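Local structure of putative thioesterase (3CJY) at residues 34-46 with 177-189. The protein is a putative acyl-CoA thioesterase that probably hydrolyses the thioester bond of acyl-CoA substrates, and it binds calcium. Residues are numbered along the deposited sequence; the frame is centred on the assembly and turned at random.
Sequences YLFGGASMALALD and DAASLAMFADFLP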
ATOM      1  N   TYR A  34      -6.270  22.772   3.770  0.70 16.18           N
ATOM      2  CA  TYR A  34      -7.085  21.587   4.008  0.70 15.81           C
ATOM      3  C   TYR A  34      -6.307  20.642   4.896  0.70 15.25           C
ATOM      4  O   TYR A  34      -5.080  20.740   5.034  0.70 14.85           O
ATOM      5  CB  TYR A  34      -7.500  20.910   2.687  0.70 17.19           C
ATOM      6  CG  TYR A  34      -6.333  20.764   1.752  0.70 17.08           C
ATOM      7  CD1 TYR A  34      -5.503  19.641   1.791  0.70 22.22           C
ATOM      8  CD2 TYR A  34      -6.019  21.786   0.860  0.70 19.81           C
ATOM      9  CE1 TYR A  34      -4.404  19.546   0.963  0.70 21.55           C
ATOM     10  CE2 TYR A  34      -4.934  21.691   0.034  0.70 20.84           C
ATOM     11  CZ  TYR A  34      -4.123  20.582   0.099  0.70 22.14           C
ATOM     12  OH  TYR A  34      -3.057  20.528  -0.768  0.70 23.57           O
ATOM     13  N   LEU A  35      -7.050  19.734   5.494  1.00 15.25           N
ATOM     14  CA  LEU A  35      -6.505  18.712   6.364  1.00 14.39           C
ATOM     15  C   LEU A  35      -5.464  17.892   5.615  1.00 14.28           C
ATOM     16  O   LEU A  35      -5.691  17.379   4.503  1.00 13.19           O
ATOM     17  CB  LEU A  35      -7.632  17.813   6.903  1.00 15.61           C
ATOM     18  CG  LEU A  35      -7.230  16.682   7.853  1.00 13.97           C
ATOM     19  CD1 LEU A  35      -6.597  17.182   9.151  1.00 15.45           C
ATOM     20  CD2 LEU A  35      -8.482  15.823   8.144  1.00 14.18           C
ATOM     21  N   PHE A  36      -4.289  17.868   6.239  1.00 13.52           N
ATOM     22  CA  PHE A  36      -3.147  17.079   5.790  1.00 14.21           C
ATOM     23  C   PHE A  36      -3.538  15.601   5.672  1.00 14.85           C
ATOM     24  O   PHE A  36      -4.109  15.023   6.581  1.00 14.40           O
ATOM     25  CB  PHE A  36      -1.985  17.303   6.793  1.00 13.05           C
ATOM     26  CG  PHE A  36      -0.728  16.550   6.492  1.00 14.16           C
ATOM     27  CD1 PHE A  36      -0.224  16.458   5.218  1.00 16.24           C
ATOM     28  CD2 PHE A  36      -0.020  15.991   7.547  1.00 16.51           C
ATOM     29  CE1 PHE A  36       0.976  15.778   4.973  1.00 16.17           C
ATOM     30  CE2 PHE A  36       1.164  15.296   7.318  1.00 16.06           C
ATOM     31  CZ  PHE A  36       1.658  15.221   6.030  1.00 16.09           C
ATOM     32  N   GLY A  37      -3.209  15.009   4.525  1.00 15.34           N
ATOM     33  CA  GLY A  37      -3.541  13.609   4.271  1.00 15.75           C
ATOM     34  C   GLY A  37      -3.008  12.688   5.347  1.00 14.87           C
ATOM     35  O   GLY A  37      -3.720  11.797   5.812  1.00 14.35           O
ATOM     36  N   GLY A  38      -1.743  12.911   5.728  1.00 14.50           N
ATOM     37  CA  GLY A  38      -1.115  12.114   6.759  1.00 14.03           C
ATOM     38  C   GLY A  38      -1.822  12.201   8.085  1.00 13.32           C
ATOM     39  O   GLY A  38      -1.847  11.240   8.877  1.00 13.33           O
ATOM     40  N   ALA A  39      -2.391  13.374   8.342  1.00 12.59           N
ATOM     41  CA  ALA A  39      -3.159  13.582   9.596  1.00 12.07           C
ATOM     42  C   ALA A  39      -4.454  12.790   9.502  1.00 13.07           C
ATOM     43  O   ALA A  39      -4.918  12.250  10.462  1.00 12.43           O
ATOM     44  CB  ALA A  39      -3.473  15.060   9.837  1.00 11.27           C
ATOM     45  N   SER A  40      -5.022  12.729   8.320  1.00 14.04           N
ATOM     46  CA  SER A  40      -6.233  11.930   8.106  1.00 14.97           C
ATOM     47  C   SER A  40      -5.926  10.463   8.443  1.00 14.57           C
ATOM     48  O   SER A  40      -6.708   9.804   9.144  1.00 15.07           O
ATOM     49  CB  SER A  40      -6.742  12.057   6.676  1.00 14.79           C
ATOM     50  OG  SER A  40      -7.297  13.359   6.499  1.00 15.70           O
HETATM   51  N   MSE A  41      -4.825   9.980   7.892  1.00 14.61           N
HETATM   52  CA  MSE A  41      -4.398   8.613   8.163  0.50 13.98           C
HETATM   53  C   MSE A  41      -4.148   8.421   9.660  1.00 14.56           C
HETATM   54  O   MSE A  41      -4.681   7.474  10.281  1.00 15.08           O
HETATM   55  CB  MSE A  41      -3.177   8.186   7.360  0.50 14.39           C
HETATM   56  CG  MSE A  41      -2.683   6.853   7.876  0.50 12.82           C
HETATM   57 SE   MSE A  41      -3.891   5.321   7.477  0.38 13.65          SE
HETATM   58  CE  MSE A  41      -3.292   5.087   5.657  0.50 10.52           C
ATOM     59  N   ALA A  42      -3.419   9.339  10.272  1.00 14.04           N
ATOM     60  CA  ALA A  42      -3.129   9.287  11.710  1.00 13.81           C
ATOM     61  C   ALA A  42      -4.392   9.155  12.542  1.00 13.64           C
ATOM     62  O   ALA A  42      -4.477   8.359  13.471  1.00 14.83           O
ATOM     63  CB  ALA A  42      -2.338  10.508  12.142  1.00 13.50           C
ATOM     64  N   LEU A  43      -5.393   9.969  12.198  1.00 13.68           N
ATOM     65  CA  LEU A  43      -6.674  10.016  12.906  1.00 13.79           C
ATOM     66  C   LEU A  43      -7.437   8.726  12.713  1.00 14.35           C
ATOM     67  O   LEU A  43      -8.034   8.189  13.634  1.00 15.68           O
ATOM     68  CB  LEU A  43      -7.484  11.236  12.438  1.00 13.89           C
ATOM     69  CG  LEU A  43      -7.084  12.610  12.996  1.00 13.08           C
ATOM     70  CD1 LEU A  43      -7.505  13.798  12.113  1.00 14.09           C
ATOM     71  CD2 LEU A  43      -7.629  12.776  14.430  1.00 13.72           C
ATOM     72  N   ALA A  44      -7.391   8.216  11.501  1.00 15.29           N
ATOM     73  CA  ALA A  44      -8.112   6.964  11.210  1.00 15.73           C
ATOM     74  C   ALA A  44      -7.493   5.831  12.039  1.00 15.44           C
ATOM     75  O   ALA A  44      -8.202   4.992  12.666  1.00 15.02           O
ATOM     76  CB  ALA A  44      -8.062   6.676   9.713  1.00 14.64           C
ATOM     77  N   LEU A  45      -6.163   5.800  12.078  1.00 15.38           N
ATOM     78  CA  LEU A  45      -5.489   4.763  12.823  1.00 16.15           C
ATOM     79  C   LEU A  45      -5.667   4.899  14.317  1.00 16.23           C
ATOM     80  O   LEU A  45      -5.742   3.907  15.040  1.00 17.34           O
ATOM     81  CB  LEU A  45      -4.008   4.750  12.511  1.00 15.57           C
ATOM     82  CG  LEU A  45      -3.561   4.513  11.065  1.00 18.33           C
ATOM     83  CD1 LEU A  45      -2.029   4.649  11.005  1.00 17.69           C
ATOM     84  CD2 LEU A  45      -4.040   3.153  10.578  1.00 23.14           C
ATOM     85  N   ASP A  46      -5.778   6.144  14.765  0.50 16.78           N
ATOM     86  CA  ASP A  46      -5.925   6.457  16.180  0.50 16.71           C
ATOM     87  C   ASP A  46      -7.285   5.938  16.681  0.50 16.50           C
ATOM     88  O   ASP A  46      -7.351   5.171  17.632  0.50 16.06           O
ATOM     89  CB  ASP A  46      -5.786   7.973  16.425  0.50 17.28           C
ATOM     90  CG  ASP A  46      -5.676   8.322  17.904  0.50 18.33           C
ATOM     91  OD1 ASP A  46      -4.606   8.077  18.495  0.50 21.95           O
ATOM     92  OD2 ASP A  46      -6.642   8.850  18.473  0.50 20.51           O
ATOM     93  N   ASP A 177       5.235   7.591  17.373  1.00 16.20           N
ATOM     94  CA  ASP A 177       4.127   6.650  17.434  1.00 17.12           C
ATOM     95  C   ASP A 177       3.433   6.494  16.074  1.00 16.80           C
ATOM     96  O   ASP A 177       3.854   7.096  15.071  1.00 15.60           O
ATOM     97  CB  ASP A 177       3.120   7.018  18.543  1.00 18.02           C
ATOM     98  CG  ASP A 177       2.468   8.381  18.346  1.00 20.56           C
ATOM     99  OD1 ASP A 177       2.661   9.057  17.310  1.00 21.13           O
ATOM    100  OD2 ASP A 177       1.769   8.811  19.274  1.00 24.88           O
ATOM    101  N   ALA A 178       2.329   5.736  16.045  1.00 16.58           N
ATOM    102  CA  ALA A 178       1.630   5.437  14.794  1.00 16.45           C
ATOM    103  C   ALA A 178       1.158   6.736  14.087  1.00 15.82           C
ATOM    104  O   ALA A 178       1.305   6.880  12.851  1.00 15.47           O
ATOM    105  CB  ALA A 178       0.501   4.503  15.050  1.00 16.93           C
ATOM    106  N   ALA A 179       0.689   7.679  14.900  1.00 16.06           N
ATOM    107  CA  ALA A 179       0.187   8.975  14.394  1.00 15.58           C
ATOM    108  C   ALA A 179       1.319   9.740  13.713  1.00 15.07           C
ATOM    109  O   ALA A 179       1.200  10.187  12.551  1.00 15.58           O
ATOM    110  CB  ALA A 179      -0.428   9.801  15.487  1.00 15.65           C
ATOM    111  N   SER A 180       2.445   9.833  14.397  1.00 14.70           N
ATOM    112  CA  SER A 180       3.606  10.529  13.852  1.00 14.77           C
ATOM    113  C   SER A 180       4.090   9.881  12.570  1.00 14.73           C
ATOM    114  O   SER A 180       4.406  10.546  11.620  1.00 15.82           O
ATOM    115  CB  SER A 180       4.773  10.604  14.866  1.00 16.11           C
ATOM    116  OG  SER A 180       4.404  11.445  15.951  1.00 17.84           O
ATOM    117  N   LEU A 181       4.174   8.556  12.567  1.00 14.30           N
ATOM    118  CA  LEU A 181       4.638   7.811  11.377  1.00 13.98           C
ATOM    119  C   LEU A 181       3.665   8.014  10.162  1.00 14.90           C
ATOM    120  O   LEU A 181       4.079   8.245   9.041  1.00 14.87           O
ATOM    121  CB  LEU A 181       4.824   6.332  11.750  1.00 14.68           C
ATOM    122  CG  LEU A 181       5.938   6.036  12.772  1.00 16.17           C
ATOM    123  CD1 LEU A 181       5.845   4.604  13.269  1.00 18.34           C
ATOM    124  CD2 LEU A 181       7.327   6.390  12.178  1.00 16.28           C
ATOM    125  N   ALA A 182       2.356   7.997  10.440  1.00 14.17           N
ATOM    126  CA  ALA A 182       1.376   8.205   9.400  1.00 14.71           C
ATOM    127  C   ALA A 182       1.590   9.599   8.794  1.00 14.57           C
ATOM    128  O   ALA A 182       1.496   9.790   7.603  1.00 13.97           O
ATOM    129  CB  ALA A 182      -0.061   8.068   9.952  1.00 13.11           C
HETATM  130  N   MSE A 183       1.879  10.577   9.642  1.00 13.03           N
HETATM  131  CA  MSE A 183       2.038  11.949   9.165  1.00 14.21           C
HETATM  132  C   MSE A 183       3.321  12.051   8.309  1.00 13.34           C
HETATM  133  O   MSE A 183       3.323  12.636   7.234  1.00 13.45           O
HETATM  134  CB  MSE A 183       1.976  12.923  10.345  1.00 14.85           C
HETATM  135  CG  MSE A 183       0.511  13.182  10.679  1.00 16.13           C
HETATM  136 SE   MSE A 183       0.184  14.350  12.218  0.75 16.59          SE
HETATM  137  CE  MSE A 183       0.538  13.161  13.417  1.00 13.77           C
ATOM    138  N   PHE A 184       4.424  11.479   8.799  1.00 13.31           N
ATOM    139  CA  PHE A 184       5.684  11.552   8.081  1.00 13.65           C
ATOM    140  C   PHE A 184       5.683  10.782   6.757  1.00 13.87           C
ATOM    141  O   PHE A 184       6.391  11.132   5.795  1.00 14.64           O
ATOM    142  CB  PHE A 184       6.845  11.080   8.968  1.00 13.61           C
ATOM    143  CG  PHE A 184       7.176  12.021  10.108  1.00 13.07           C
ATOM    144  CD1 PHE A 184       6.809  13.367  10.063  1.00 13.59           C
ATOM    145  CD2 PHE A 184       7.998  11.600  11.144  1.00 15.36           C
ATOM    146  CE1 PHE A 184       7.248  14.263  11.070  1.00 15.98           C
ATOM    147  CE2 PHE A 184       8.392  12.482  12.172  1.00 14.65           C
ATOM    148  CZ  PHE A 184       7.979  13.806  12.125  1.00 16.33           C
ATOM    149  N   ALA A 185       4.892   9.702   6.714  1.00 12.81           N
ATOM    150  CA  ALA A 185       4.715   8.900   5.506  1.00 13.46           C
ATOM    151  C   ALA A 185       4.107   9.750   4.378  1.00 15.34           C
ATOM    152  O   ALA A 185       4.366   9.528   3.213  1.00 17.23           O
ATOM    153  CB  ALA A 185       3.787   7.641   5.765  1.00 13.56           C
ATOM    154  N   ASP A 186       3.281  10.732   4.753  1.00 14.76           N
ATOM    155  CA  ASP A 186       2.622  11.597   3.757  1.00 14.03           C
ATOM    156  C   ASP A 186       3.450  12.812   3.324  1.00 14.06           C
ATOM    157  O   ASP A 186       2.911  13.818   2.842  1.00 13.66           O
ATOM    158  CB  ASP A 186       1.242  11.991   4.219  1.00 13.09           C
ATOM    159  CG  ASP A 186       0.354  12.528   3.072  1.00 16.00           C
ATOM    160  OD1 ASP A 186       0.386  11.969   1.968  1.00 15.69           O
ATOM    161  OD2 ASP A 186      -0.371  13.524   3.292  1.00 16.46           O
ATOM    162  N   PHE A 187       4.766  12.684   3.431  1.00 13.31           N
ATOM    163  CA  PHE A 187       5.683  13.644   2.849  1.00 13.63           C
ATOM    164  C   PHE A 187       6.046  13.274   1.377  1.00 14.07           C
ATOM    165  O   PHE A 187       6.779  13.973   0.697  1.00 14.61           O
ATOM    166  CB  PHE A 187       6.943  13.780   3.698  1.00 14.40           C
ATOM    167  CG  PHE A 187       6.831  14.789   4.806  1.00 13.89           C
ATOM    168  CD1 PHE A 187       5.880  14.643   5.808  1.00 15.52           C
ATOM    169  CD2 PHE A 187       7.719  15.869   4.858  1.00 15.02           C
ATOM    170  CE1 PHE A 187       5.757  15.554   6.816  1.00 15.02           C
ATOM    171  CE2 PHE A 187       7.626  16.793   5.894  1.00 15.78           C
ATOM    172  CZ  PHE A 187       6.645  16.619   6.880  1.00 14.47           C
ATOM    173  N   LEU A 188       5.433  12.215   0.862  1.00 13.53           N
ATOM    174  CA  LEU A 188       5.725  11.792  -0.518  1.00 12.59           C
ATOM    175  C   LEU A 188       5.376  12.856  -1.551  1.00 14.12           C
ATOM    176  O   LEU A 188       6.015  12.900  -2.576  1.00 13.95           O
ATOM    177  CB  LEU A 188       5.102  10.435  -0.881  1.00 13.02           C
ATOM    178  CG  LEU A 188       5.938   9.241  -0.469  1.00 11.33           C
ATOM    179  CD1 LEU A 188       5.148   7.953  -0.502  1.00 14.86           C
ATOM    180  CD2 LEU A 188       7.202   9.151  -1.351  1.00 12.75           C
ATOM    181  N   PRO A 189       4.308  13.660  -1.329  1.00 13.50           N
ATOM    182  CA  PRO A 189       4.103  14.722  -2.352  1.00 14.43           C
ATOM    183  C   PRO A 189       5.322  15.654  -2.544  1.00 14.39           C
ATOM    184  O   PRO A 189       5.605  16.122  -3.639  1.00 14.85           O
ATOM    185  CB  PRO A 189       2.832  15.424  -1.857  1.00 13.87           C
ATOM    186  CG  PRO A 189       2.108  14.357  -1.077  1.00 14.92           C
ATOM    187  CD  PRO A 189       3.162  13.569  -0.391  1.00 14.13           C
TER
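Met183 of helix 178-185 lies along the start of helix 37-52. Its CB meets Phe36 CE2 at 3.9 Å, CG rests against the carbonyl of Gly38, SE comes near Ala39 CB, and the bend at chi3 (-77°) brings CE to Ala42 CB at 4.1 Å. The selenium has replaced sulfur in this selenomethionine. Where the two helices draw together, Gly38 and Ala42 face Ala179 and Ala182; Gly38 lets its CA come within 4.0 Å of Met183 CA, and a side chain there would collide with Met183 CA and Asp186 CB. Ala182 CB is a knob among Gly38, Met41, Ala42 and Leu45, 3.6 Å from Met41 CG. One helix comes from the N-terminal and the other from the C-terminal hotdog domain, and segments 37-46 and 178-185 run roughly antiparallel (152°) with axes 7.3 Å apart, as expected of a double-hotdog thioesterase. At the end of helix 178-185, Asp186 OD2 accepts a weak hydrogen bond from Gly38 N (2.9 Å), while OD1 is held by Gln253 and Asn207. Phe36, CG anti to its N (chi1 179°), turns its ring under Gly38 N and brings its edge to Met183 O, 3.3 Å from CZ; Tyr145 stacks on this ring. Replacing Phe36 with an alanine would probably leave a gap beside Met183 CB and deprive Tyr145 of its stacking partner.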